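Local coordinates for putative PAS/PAC sensor protein (Nakamurella multipartita DSM 44233, PDB 6HMJ) that acts as a blue-light receptor of the light-oxygen-voltage class, holding flavin mononucleotide and probably coupling light sensing to RNA binding and translational regulation, at residues A[71-76]-A[93-98]; A[89-94]-A[109-114]; A[149-154]-A[354-359]; A[181-186]-A[194-199]. All coordinates share one frame; numbering follows the deposited sequence.

Contact 1 (A[71-76]-A[93-98])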
loop_
_atom_site.group_PDB
_atom_site.type_symbol
_atom_site.label_atom_id
_atom_site.label_comp_id
_atom_site.label_asym_id
_atom_site.label_seq_id
_atom_site.Cartn_x
_atom_site.Cartn_y
_atom_site.Cartn_z
ATOM N N GLY A 71 -39.138 -52.589 3.735
ATOM C CA GLY A 71 -39.828 -51.422 4.239
ATOM C C GLY A 71 -38.917 -50.349 4.792
ATOM O O GLY A 71 -39.411 -49.325 5.280
ATOM N N ARG A 72 -37.605 -50.552 4.728
ATOM C CA ARG A 72 -36.522 -49.699 5.192
ATOM C C ARG A 72 -36.163 -48.693 4.101
ATOM O O ARG A 72 -36.116 -49.054 2.922
ATOM C CB ARG A 72 -35.309 -50.570 5.508
ATOM C CG ARG A 72 -35.544 -51.567 6.644
ATOM C CD ARG A 72 -34.377 -52.537 6.791
ATOM N NE ARG A 72 -34.580 -53.497 7.875
ATOM C CZ ARG A 72 -33.738 -54.486 8.169
ATOM N NH1 ARG A 72 -32.637 -54.662 7.450
ATOM N NH2 ARG A 72 -34.004 -55.312 9.173
ATOM N N PRO A 73 -35.904 -47.425 4.426
ATOM C CA PRO A 73 -35.573 -46.460 3.370
ATOM C C PRO A 73 -34.327 -46.872 2.600
ATOM O O PRO A 73 -33.428 -47.527 3.130
ATOM C CB PRO A 73 -35.355 -45.154 4.140
ATOM C CG PRO A 73 -36.234 -45.292 5.330
ATOM C CD PRO A 73 -36.190 -46.751 5.706
ATOM N N VAL A 74 -34.283 -46.472 1.331
ATOM C CA VAL A 74 -33.177 -46.806 0.440
ATOM C C VAL A 74 -32.833 -45.584 -0.398
ATOM O O VAL A 74 -33.721 -44.831 -0.812
ATOM C CB VAL A 74 -33.528 -47.999 -0.476
ATOM C CG1 VAL A 74 -32.329 -48.390 -1.327
ATOM C CG2 VAL A 74 -34.025 -49.181 0.347
ATOM N N VAL A 75 -31.539 -45.386 -0.644
ATOM C CA VAL A 75 -31.056 -44.331 -1.526
ATOM C C VAL A 75 -30.127 -44.953 -2.558
ATOM O O VAL A 75 -29.272 -45.779 -2.219
ATOM C CB VAL A 75 -30.331 -43.214 -0.746
ATOM C CG1 VAL A 75 -29.775 -42.172 -1.706
ATOM C CG2 VAL A 75 -31.271 -42.573 0.265
ATOM N N VAL A 76 -30.292 -44.551 -3.816
ATOM C CA VAL A 76 -29.509 -45.080 -4.927
ATOM C C VAL A 76 -28.965 -43.905 -5.730
ATOM O O VAL A 76 -29.741 -43.085 -6.234
ATOM C CB VAL A 76 -30.335 -46.013 -5.827
ATOM C CG1 VAL A 76 -29.543 -46.395 -7.071
ATOM C CG2 VAL A 76 -30.748 -47.261 -5.056
ATOM N N THR A 93 -34.600 -41.537 -3.789
ATOM C CA THR A 93 -34.927 -41.921 -2.425
ATOM C C THR A 93 -36.223 -42.720 -2.440
ATOM O O THR A 93 -37.186 -42.348 -3.118
ATOM C CB THR A 93 -35.073 -40.692 -1.524
ATOM O OG1 THR A 93 -33.859 -39.931 -1.550
ATOM C CG2 THR A 93 -35.373 -41.105 -0.091
ATOM N N LEU A 94 -36.247 -43.813 -1.680
ATOM C CA LEU A 94 -37.385 -44.722 -1.652
ATOM C C LEU A 94 -37.820 -44.914 -0.208
ATOM O O LEU A 94 -37.015 -45.323 0.634
ATOM C CB LEU A 94 -37.030 -46.068 -2.290
ATOM C CG LEU A 94 -36.492 -46.024 -3.722
ATOM C CD1 LEU A 94 -35.753 -47.311 -4.045
ATOM C CD2 LEU A 94 -37.611 -45.789 -4.725
ATOM N N THR A 95 -39.085 -44.615 0.072
ATOM C CA THR A 95 -39.683 -44.865 1.375
ATOM C C THR A 95 -40.969 -45.659 1.190
ATOM O O THR A 95 -41.691 -45.484 0.204
ATOM C CB THR A 95 -39.964 -43.564 2.135
ATOM O OG1 THR A 95 -40.729 -42.677 1.314
ATOM C CG2 THR A 95 -38.657 -42.890 2.520
ATOM N N ALA A 96 -41.245 -46.534 2.151
ATOM C CA ALA A 96 -42.381 -47.439 2.090
ATOM C C ALA A 96 -43.502 -46.963 3.004
ATOM O O ALA A 96 -43.255 -46.409 4.081
ATOM C CB ALA A 96 -41.967 -48.859 2.483
ATOM N N LEU A 97 -44.735 -47.188 2.563
ATOM C CA LEU A 97 -45.927 -46.824 3.318
ATOM C C LEU A 97 -46.467 -48.093 3.966
ATOM O O LEU A 97 -47.018 -48.963 3.282
ATOM C CB LEU A 97 -46.977 -46.183 2.413
ATOM C CG LEU A 97 -46.614 -44.868 1.721
ATOM C CD1 LEU A 97 -47.686 -44.495 0.706
ATOM C CD2 LEU A 97 -46.431 -43.749 2.733
ATOM N N THR A 98 -46.300 -48.200 5.280
ATOM C CA THR A 98 -46.633 -49.423 5.998
ATOM C C THR A 98 -48.129 -49.501 6.280
ATOM O O THR A 98 -48.558 -50.152 7.233
ATOM C CB THR A 98 -45.864 -49.522 7.328
ATOM O OG1 THR A 98 -46.503 -48.705 8.315
ATOM C CG2 THR A 98 -44.422 -49.060 7.151
#
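T93 enters the pairing opposite V75, as a non-hydrogen-bonded antiparallel pair whose side chains lie side by side and point the same way. Its OG1 stands anti to the carbonyl carbon (chi1 -58°) and meets the methyl V75 CG2 at 4.1 Å; on this face T93 and V75 also pack on the second subunit. L94 follows with the two backbone bonds of the contact. L94 N donates to V74 O over 2.9 Å, arriving nearly along the C=O axis, and V74 N returns a bond of 3.0 Å to L94 O, within the carbonyl plane and fairly straight at 158°. L94 O is touched a second time by the CA-H of P73, with P73 CA 3.3 Å from it. On the opposite face L94 CD1 lies 4.3 Å from V74 CB, and V74 in turn rests on C67 of helix 54-70. T95 offers its methyl, CG2, to P73 CB at 4.3 Å, while its OG1 makes a weak hydrogen bond to T95 OG1 of the second subunit. A96 then points at the bend where that helix ends: its CB is 3.8 Å from G71 CA, G71 having the positive phi (75°) of a residue that has just left the helix. Strands 74-82 and 85-97 thus form an antiparallel beta hairpin at the edge of a five-stranded sheet ordered 2-1-5-4-3, the topology of a PAS fold.

Contact 2 (A[89-94]-A[109-114])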
loop_
_atom_site.group_PDB
_atom_site.type_symbol
_atom_site.label_atom_id
_atom_site.label_comp_id
_atom_site.label_asym_id
_atom_site.label_seq_id
_atom_site.Cartn_x
_atom_site.Cartn_y
_atom_site.Cartn_z
ATOM N N PRO A 89 -26.123 -35.904 -12.975
ATOM C CA PRO A 89 -26.091 -36.665 -11.722
ATOM C C PRO A 89 -27.447 -36.623 -11.040
ATOM O O PRO A 89 -28.134 -35.600 -11.049
ATOM C CB PRO A 89 -25.023 -35.943 -10.897
ATOM C CG PRO A 89 -25.090 -34.536 -11.377
ATOM C CD PRO A 89 -25.420 -34.614 -12.850
ATOM N N ALA A 90 -27.832 -37.749 -10.445
ATOM C CA ALA A 90 -29.152 -37.863 -9.851
ATOM C C ALA A 90 -29.098 -38.795 -8.650
ATOM O O ALA A 90 -28.088 -39.447 -8.379
ATOM C CB ALA A 90 -30.177 -38.362 -10.875
ATOM N N MET A 91 -30.218 -38.845 -7.931
ATOM C CA MET A 91 -30.332 -39.637 -6.714
ATOM C C MET A 91 -31.806 -39.958 -6.507
ATOM O O MET A 91 -32.658 -39.074 -6.638
ATOM C CB MET A 91 -29.762 -38.873 -5.511
ATOM C CG MET A 91 -29.843 -39.610 -4.176
ATOM S SD MET A 91 -30.413 -38.575 -2.805
ATOM C CE MET A 91 -32.069 -38.153 -3.347
ATOM N N THR A 92 -32.100 -41.220 -6.208
ATOM C CA THR A 92 -33.458 -41.658 -5.918
ATOM C C THR A 92 -33.557 -42.029 -4.447
ATOM O O THR A 92 -32.694 -42.742 -3.924
ATOM C CB THR A 92 -33.855 -42.858 -6.782
ATOM O OG1 THR A 92 -33.789 -42.496 -8.165
ATOM C CG2 THR A 92 -35.271 -43.317 -6.452
ATOM N N THR A 93 -34.600 -41.537 -3.789
ATOM C CA THR A 93 -34.927 -41.921 -2.425
ATOM C C THR A 93 -36.223 -42.720 -2.440
ATOM O O THR A 93 -37.186 -42.348 -3.118
ATOM C CB THR A 93 -35.073 -40.692 -1.524
ATOM O OG1 THR A 93 -33.859 -39.931 -1.550
ATOM C CG2 THR A 93 -35.373 -41.105 -0.091
ATOM N N LEU A 94 -36.247 -43.813 -1.680
ATOM C CA LEU A 94 -37.385 -44.722 -1.652
ATOM C C LEU A 94 -37.820 -44.914 -0.208
ATOM O O LEU A 94 -37.015 -45.323 0.634
ATOM C CB LEU A 94 -37.030 -46.068 -2.290
ATOM C CG LEU A 94 -36.492 -46.024 -3.722
ATOM C CD1 LEU A 94 -35.753 -47.311 -4.045
ATOM C CD2 LEU A 94 -37.611 -45.789 -4.725
ATOM N N VAL A 109 -38.589 -40.666 -4.892
ATOM C CA VAL A 109 -38.282 -39.277 -5.202
ATOM C C VAL A 109 -36.994 -39.288 -6.011
ATOM O O VAL A 109 -35.929 -39.633 -5.483
ATOM C CB VAL A 109 -38.129 -38.414 -3.941
ATOM C CG1 VAL A 109 -37.755 -36.986 -4.317
ATOM C CG2 VAL A 109 -39.407 -38.439 -3.117
ATOM N N ILE A 110 -37.085 -38.911 -7.282
ATOM C CA ILE A 110 -35.932 -38.852 -8.170
ATOM C C ILE A 110 -35.509 -37.395 -8.269
ATOM O O ILE A 110 -36.293 -36.542 -8.705
ATOM C CB ILE A 110 -36.258 -39.434 -9.554
ATOM C CG1 ILE A 110 -36.836 -40.844 -9.398
ATOM C CG2 ILE A 110 -35.009 -39.450 -10.427
ATOM C CD1 ILE A 110 -37.204 -41.510 -10.702
ATOM N N THR A 111 -34.271 -37.109 -7.872
ATOM C CA THR A 111 -33.763 -35.747 -7.802
ATOM C C THR A 111 -32.633 -35.574 -8.804
ATOM O O THR A 111 -31.755 -36.436 -8.911
ATOM C CB THR A 111 -33.270 -35.412 -6.391
ATOM O OG1 THR A 111 -34.273 -35.770 -5.432
ATOM C CG2 THR A 111 -32.968 -33.928 -6.271
ATOM N N ASP A 112 -32.669 -34.468 -9.542
ATOM C CA ASP A 112 -31.611 -34.118 -10.480
ATOM C C ASP A 112 -30.610 -33.234 -9.746
ATOM O O ASP A 112 -30.927 -32.098 -9.383
ATOM C CB ASP A 112 -32.189 -33.405 -11.700
ATOM C CG ASP A 112 -31.120 -32.979 -12.694
ATOM O OD1 ASP A 112 -29.923 -33.243 -12.448
ATOM O OD2 ASP A 112 -31.480 -32.372 -13.725
ATOM N N LEU A 113 -29.405 -33.753 -9.528
ATOM C CA LEU A 113 -28.373 -33.041 -8.789
ATOM C C LEU A 113 -27.518 -32.158 -9.687
ATOM O O LEU A 113 -26.486 -31.652 -9.239
ATOM C CB LEU A 113 -27.480 -34.039 -8.046
ATOM C CG LEU A 113 -28.185 -34.967 -7.053
ATOM C CD1 LEU A 113 -27.218 -36.007 -6.506
ATOM C CD2 LEU A 113 -28.811 -34.174 -5.920
ATOM N N SER A 114 -27.931 -31.958 -10.941
ATOM C CA SER A 114 -27.119 -31.194 -11.882
ATOM C C SER A 114 -26.916 -29.766 -11.393
ATOM O O SER A 114 -25.800 -29.236 -11.441
ATOM C CB SER A 114 -27.779 -31.209 -13.262
ATOM O OG SER A 114 -26.891 -30.747 -14.263
#
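P89 lays the CG side of its ring against the backbone and CB of L113, with P89 CG 4.1 Å from L113 CB, while its CD reaches the start of S114. The backbone carbonyl of the same residue, P89 O, accepts from L113 N at 2.7 Å, the donor standing above the carbonyl plane and the bond bent to 144°. An alanine here would remove CG and CD and would probably loosen the cover over L113 and S114, where strand passes into helix. The turn is shaped from the other strand too: D112 OD1 accepts from S114 N at 2.8 Å, an Asx turn, approached from above the carboxylate plane. L113, at the N-cap position, sends CD1 back to M91 CB at 4.0 Å. M91 starts with CG anti to its backbone N, then bends at chi2 and chi3, so that CE arrives 3.9 Å from T111 OG1. Paired backbone bonds join M91 with T111 and T93 with V109; T93 N to V109 O, for one, spans 2.9 Å at 164°. In the non-hydrogen-bonded pair between them, T92 with I110, I110 CG1 lies 3.7 Å from T92 OG1, a hydroxyl bonded to H78 and W60. Strand 85-97 runs between 74-82 and 105-112, and 11-18 flanks the latter, with F12 and F15 against V109, T111 and I110. T111 and L113 pack on M91 of the second subunit, whose R116 bonds A90 O, and helix 114-149 leads away from S114.

Contact 3 (A[149-154]-A[354-359])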
loop_
_atom_site.group_PDB
_atom_site.type_symbol
_atom_site.label_atom_id
_atom_site.label_comp_id
_atom_site.label_asym_id
_atom_site.label_seq_id
_atom_site.Cartn_x
_atom_site.Cartn_y
_atom_site.Cartn_z
ATOM N N ALA A 149 7.508 6.062 -2.454
ATOM C CA ALA A 149 8.482 6.202 -1.376
ATOM C C ALA A 149 9.885 6.408 -1.929
ATOM O O ALA A 149 10.625 7.286 -1.466
ATOM C CB ALA A 149 8.439 4.976 -0.464
ATOM N N PHE A 150 10.275 5.600 -2.914
ATOM C CA PHE A 150 11.582 5.708 -3.547
ATOM C C PHE A 150 11.528 6.395 -4.906
ATOM O O PHE A 150 12.555 6.467 -5.589
ATOM C CB PHE A 150 12.213 4.319 -3.718
ATOM C CG PHE A 150 12.432 3.579 -2.427
ATOM C CD1 PHE A 150 13.470 3.930 -1.582
ATOM C CD2 PHE A 150 11.617 2.518 -2.071
ATOM C CE1 PHE A 150 13.680 3.249 -0.402
ATOM C CE2 PHE A 150 11.827 1.830 -0.887
ATOM C CZ PHE A 150 12.857 2.196 -0.055
ATOM N N ASP A 151 10.365 6.895 -5.313
ATOM C CA ASP A 151 10.192 7.563 -6.602
ATOM C C ASP A 151 10.760 6.714 -7.742
ATOM O O ASP A 151 11.699 7.099 -8.441
ATOM C CB ASP A 151 10.832 8.952 -6.582
ATOM C CG ASP A 151 10.530 9.755 -7.838
ATOM O OD1 ASP A 151 9.340 9.892 -8.185
ATOM O OD2 ASP A 151 11.485 10.253 -8.474
ATOM N N VAL A 152 10.156 5.537 -7.923
ATOM C CA VAL A 152 10.479 4.640 -9.024
ATOM C C VAL A 152 9.173 4.243 -9.697
ATOM O O VAL A 152 8.090 4.360 -9.118
ATOM C CB VAL A 152 11.255 3.388 -8.561
ATOM C CG1 VAL A 152 12.572 3.789 -7.919
ATOM C CG2 VAL A 152 10.417 2.562 -7.591
ATOM N N ASP A 153 9.283 3.759 -10.933
ATOM C CA ASP A 153 8.098 3.379 -11.689
ATOM C C ASP A 153 7.559 2.038 -11.191
ATOM O O ASP A 153 8.113 1.408 -10.283
ATOM C CB ASP A 153 8.409 3.353 -13.186
ATOM C CG ASP A 153 9.377 2.253 -13.577
ATOM O OD1 ASP A 153 9.431 1.210 -12.894
ATOM O OD2 ASP A 153 10.088 2.436 -14.588
ATOM N N ALA A 154 6.461 1.584 -11.800
ATOM C CA ALA A 154 5.765 0.408 -11.288
ATOM C C ALA A 154 6.569 -0.866 -11.513
ATOM O O ALA A 154 6.611 -1.738 -10.638
ATOM C CB ALA A 154 4.390 0.292 -11.939
ATOM N N VAL A 354 20.493 8.680 -0.519
ATOM C CA VAL A 354 21.315 7.474 -0.555
ATOM C C VAL A 354 20.440 6.231 -0.470
ATOM O O VAL A 354 20.698 5.224 -1.137
ATOM C CB VAL A 354 22.362 7.506 0.575
ATOM C CG1 VAL A 354 22.931 6.110 0.826
ATOM C CG2 VAL A 354 23.476 8.483 0.235
ATOM N N GLU A 355 19.399 6.277 0.364
ATOM C CA GLU A 355 18.509 5.129 0.499
ATOM C C GLU A 355 17.852 4.789 -0.834
ATOM O O GLU A 355 17.714 3.610 -1.185
ATOM C CB GLU A 355 17.453 5.410 1.566
ATOM C CG GLU A 355 16.924 4.160 2.248
ATOM C CD GLU A 355 17.955 3.506 3.138
ATOM O OE1 GLU A 355 18.438 4.174 4.075
ATOM O OE2 GLU A 355 18.285 2.327 2.892
ATOM N N ARG A 356 17.434 5.808 -1.589
ATOM C CA ARG A 356 16.885 5.568 -2.919
ATOM C C ARG A 356 17.954 5.033 -3.863
ATOM O O ARG A 356 17.737 4.038 -4.563
ATOM C CB ARG A 356 16.278 6.852 -3.480
ATOM C CG ARG A 356 15.718 6.705 -4.893
ATOM C CD ARG A 356 15.135 8.015 -5.394
ATOM N NE ARG A 356 14.479 7.871 -6.691
ATOM C CZ ARG A 356 15.049 8.139 -7.864
ATOM N NH1 ARG A 356 16.302 8.571 -7.926
ATOM N NH2 ARG A 356 14.359 7.976 -8.985
ATOM N N ASP A 357 19.119 5.685 -3.898
ATOM C CA ASP A 357 20.196 5.229 -4.769
ATOM C C ASP A 357 20.516 3.757 -4.543
ATOM O O ASP A 357 20.864 3.045 -5.491
ATOM C CB ASP A 357 21.450 6.078 -4.544
ATOM C CG ASP A 357 21.241 7.541 -4.903
ATOM O OD1 ASP A 357 20.367 7.835 -5.744
ATOM O OD2 ASP A 357 21.959 8.397 -4.344
ATOM N N GLN A 358 20.407 3.282 -3.298
ATOM C CA GLN A 358 20.758 1.897 -3.005
ATOM C C GLN A 358 19.727 0.931 -3.574
ATOM O O GLN A 358 20.089 -0.119 -4.117
ATOM C CB GLN A 358 20.920 1.707 -1.496
ATOM C CG GLN A 358 22.247 2.222 -0.962
ATOM C CD GLN A 358 22.420 1.989 0.526
ATOM O OE1 GLN A 358 21.451 1.979 1.284
ATOM N NE2 GLN A 358 23.661 1.786 0.950
ATOM N N GLN A 359 18.438 1.265 -3.470
ATOM C CA GLN A 359 17.420 0.448 -4.123
ATOM C C GLN A 359 17.638 0.440 -5.631
ATOM O O GLN A 359 17.604 -0.617 -6.272
ATOM C CB GLN A 359 16.020 0.959 -3.783
ATOM C CG GLN A 359 15.698 0.992 -2.295
ATOM C CD GLN A 359 15.582 -0.393 -1.684
ATOM O OE1 GLN A 359 15.268 -1.365 -2.372
ATOM N NE2 GLN A 359 15.824 -0.487 -0.380
#
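R356 keeps CG anti to its backbone N (chi1 178°) and stays extended as far as NE, after which chi4 of -96° turns the guanidinium edge-on to the carbonyls of F150 and D151. NE donates to F150 O at 2.6 Å, from above the carbonyl plane, and only weakly to D151 O; NH2 takes D151 O at 2.9 Å in a nearly straight bond of 166° that lies in both planes. These oxygens belong to the Schellman motif that ends helix 114-149, with D151 at the positive-phi C-prime position, so the cation would probably balance the partial negative charge of a helix C terminus. D151 OD2 adds a long salt bridge to R356 NH2, 3.7 Å and well out of the guanidinium plane, while OD1 pairs with R195 of the second subunit. A leucine in place of R356 would remove both donors and would probably leave this helix end less firmly held to helix 351-372. F150, with CG anti to its carbonyl carbon, presents a ring face to Q359, whose CG sits 3.7 Å from the centroid in a CH-pi contact. The amide of Q359 is fixed by H164 of helix 154-167, and E355 beside it bonds S197.

Contact 4 (A[181-186]-A[194-199])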
loop_
_atom_site.group_PDB
_atom_site.type_symbol
_atom_site.label_atom_id
_atom_site.label_comp_id
_atom_site.label_asym_id
_atom_site.label_seq_id
_atom_site.Cartn_x
_atom_site.Cartn_y
_atom_site.Cartn_z
ATOM N N GLU A 181 1.976 -3.824 7.029
ATOM C CA GLU A 181 1.807 -3.869 8.478
ATOM C C GLU A 181 3.007 -3.256 9.191
ATOM O O GLU A 181 2.845 -2.475 10.136
ATOM C CB GLU A 181 1.585 -5.313 8.928
ATOM C CG GLU A 181 0.278 -5.916 8.427
ATOM C CD GLU A 181 0.157 -7.399 8.727
ATOM O OE1 GLU A 181 1.141 -7.990 9.217
ATOM O OE2 GLU A 181 -0.924 -7.974 8.472
ATOM N N GLY A 182 4.219 -3.594 8.749
ATOM C CA GLY A 182 5.409 -3.081 9.410
ATOM C C GLY A 182 5.552 -1.579 9.262
ATOM O O GLY A 182 5.844 -0.870 10.230
ATOM N N LEU A 183 5.356 -1.073 8.042
ATOM C CA LEU A 183 5.446 0.365 7.809
ATOM C C LEU A 183 4.432 1.118 8.659
ATOM O O LEU A 183 4.739 2.182 9.211
ATOM C CB LEU A 183 5.237 0.665 6.324
ATOM C CG LEU A 183 5.182 2.137 5.912
ATOM C CD1 LEU A 183 6.496 2.836 6.204
ATOM C CD2 LEU A 183 4.830 2.257 4.442
ATOM N N ALA A 184 3.213 0.584 8.772
ATOM C CA ALA A 184 2.202 1.222 9.605
ATOM C C ALA A 184 2.663 1.336 11.051
ATOM O O ALA A 184 2.330 2.313 11.734
ATOM C CB ALA A 184 0.891 0.440 9.529
ATOM N N ALA A 185 3.430 0.361 11.531
ATOM C CA ALA A 185 3.916 0.349 12.903
ATOM C C ALA A 185 5.267 1.036 13.063
ATOM O O ALA A 185 5.748 1.162 14.193
ATOM C CB ALA A 185 4.018 -1.093 13.408
ATOM N N ALA A 186 5.883 1.482 11.973
ATOM C CA ALA A 186 7.203 2.087 12.054
ATOM C C ALA A 186 7.139 3.431 12.778
ATOM O O ALA A 186 6.073 4.022 12.972
ATOM C CB ALA A 186 7.794 2.264 10.657
ATOM N N ARG A 194 14.300 5.831 4.926
ATOM C CA ARG A 194 14.953 5.141 6.034
ATOM C C ARG A 194 13.960 4.245 6.761
ATOM O O ARG A 194 14.262 3.088 7.071
ATOM C CB ARG A 194 15.559 6.172 6.992
ATOM C CG ARG A 194 16.142 5.628 8.298
ATOM C CD ARG A 194 17.498 4.975 8.092
ATOM N NE ARG A 194 18.122 4.627 9.367
ATOM C CZ ARG A 194 18.658 5.515 10.202
ATOM N NH1 ARG A 194 18.644 6.809 9.904
ATOM N NH2 ARG A 194 19.205 5.111 11.340
ATOM N N ARG A 195 12.763 4.767 7.025
ATOM C CA ARG A 195 11.735 4.003 7.723
ATOM C C ARG A 195 11.405 2.712 6.984
ATOM O O ARG A 195 11.342 1.633 7.585
ATOM C CB ARG A 195 10.489 4.875 7.873
ATOM C CG ARG A 195 9.506 4.428 8.927
ATOM C CD ARG A 195 8.229 5.241 8.820
ATOM N NE ARG A 195 8.520 6.663 8.640
ATOM C CZ ARG A 195 7.705 7.536 8.053
ATOM N NH1 ARG A 195 6.531 7.147 7.571
ATOM N NH2 ARG A 195 8.071 8.805 7.941
ATOM N N LEU A 196 11.181 2.804 5.671
ATOM C CA LEU A 196 10.807 1.625 4.897
ATOM C C LEU A 196 11.965 0.639 4.795
ATOM O O LEU A 196 11.755 -0.578 4.831
ATOM C CB LEU A 196 10.335 2.054 3.509
ATOM C CG LEU A 196 9.650 1.012 2.626
ATOM C CD1 LEU A 196 8.485 0.346 3.339
ATOM C CD2 LEU A 196 9.184 1.677 1.342
ATOM N N SER A 197 13.193 1.144 4.665
ATOM C CA SER A 197 14.350 0.262 4.567
ATOM C C SER A 197 14.477 -0.626 5.798
ATOM O O SER A 197 14.752 -1.826 5.680
ATOM C CB SER A 197 15.622 1.086 4.369
ATOM O OG SER A 197 16.771 0.257 4.395
ATOM N N THR A 198 14.284 -0.057 6.992
ATOM C CA THR A 198 14.363 -0.861 8.206
ATOM C C THR A 198 13.224 -1.870 8.300
ATOM O O THR A 198 13.360 -2.877 9.000
ATOM C CB THR A 198 14.367 0.030 9.456
ATOM O OG1 THR A 198 13.068 0.601 9.652
ATOM C CG2 THR A 198 15.404 1.139 9.338
ATOM N N VAL A 199 12.108 -1.627 7.610
ATOM C CA VAL A 199 11.038 -2.618 7.564
ATOM C C VAL A 199 11.475 -3.827 6.748
ATOM O O VAL A 199 11.251 -4.976 7.143
ATOM C CB VAL A 199 9.750 -1.993 6.997
ATOM C CG1 VAL A 199 8.726 -3.075 6.682
ATOM C CG2 VAL A 199 9.173 -0.989 7.983
HETATM O O HOH W 1 5.040 4.875 9.096
#
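Apolar packing does most of the work between 181-186 and 194-199, whose short helix axes approach to 9.3 Å and run at 133° to each other. G182, without a side chain, lets V199 settle on bare backbone: V199 CG2 lies 3.8 Å from L183 N and close to the carbonyl carbon of G182. A186 CB turns toward the same methyl, V199 CG2, at 4.4 Å, and also lies on the aliphatic chain of R195, 3.3 Å from its CG. L183, with CG anti to its backbone N (chi1 175°), divides its branches: CD2 meets L196 CD1 at 4.3 Å, whereas CD1 reaches R195 CD at 4.0 Å, the two side chains crossing at about a right angle. Polar contact is indirect. One water donates to L183 O at 2.7 Å and accepts from R195 NH1 at 3.1 Å, bridging the segments where no direct hydrogen bond forms. R195 bends at chi3 (-44°), and while NH1 meets the water, NH2 bonds L190 O in the connection between the helices and faces OD2 of D151 of the second subunit. Helices 172-185 and 192-202, joined by that short connection, pack on the end of helix 114-149, L183 against I145 and L196 against A149, with F150 of the following loop also against L196, while R194 N bonds E352 of helix 351-372.

How the contacts relate
Contacts 1 and 2 come first along the chain and share strand 85-97, including T93 and L94; their centres are about 14 Å apart, and V76 O probably accepts from T92 N between them. Together they join three adjacent strands of the N-terminal PAS-like sheet. Contacts 3 and 4 lie far off, about 63 Å between the centres of contacts 2 and 3, beyond helix 114-149. Contact 4 is nested in the loop that contact 3 closes, and the two touch through F150 and L196, about 15 Å between centres. There the ANTAR segment 149-154 and helix 192-202 meet helix 351-372, which directly follows strand 340-346 of the second sheet, a junction through which a light signal could plausibly pass.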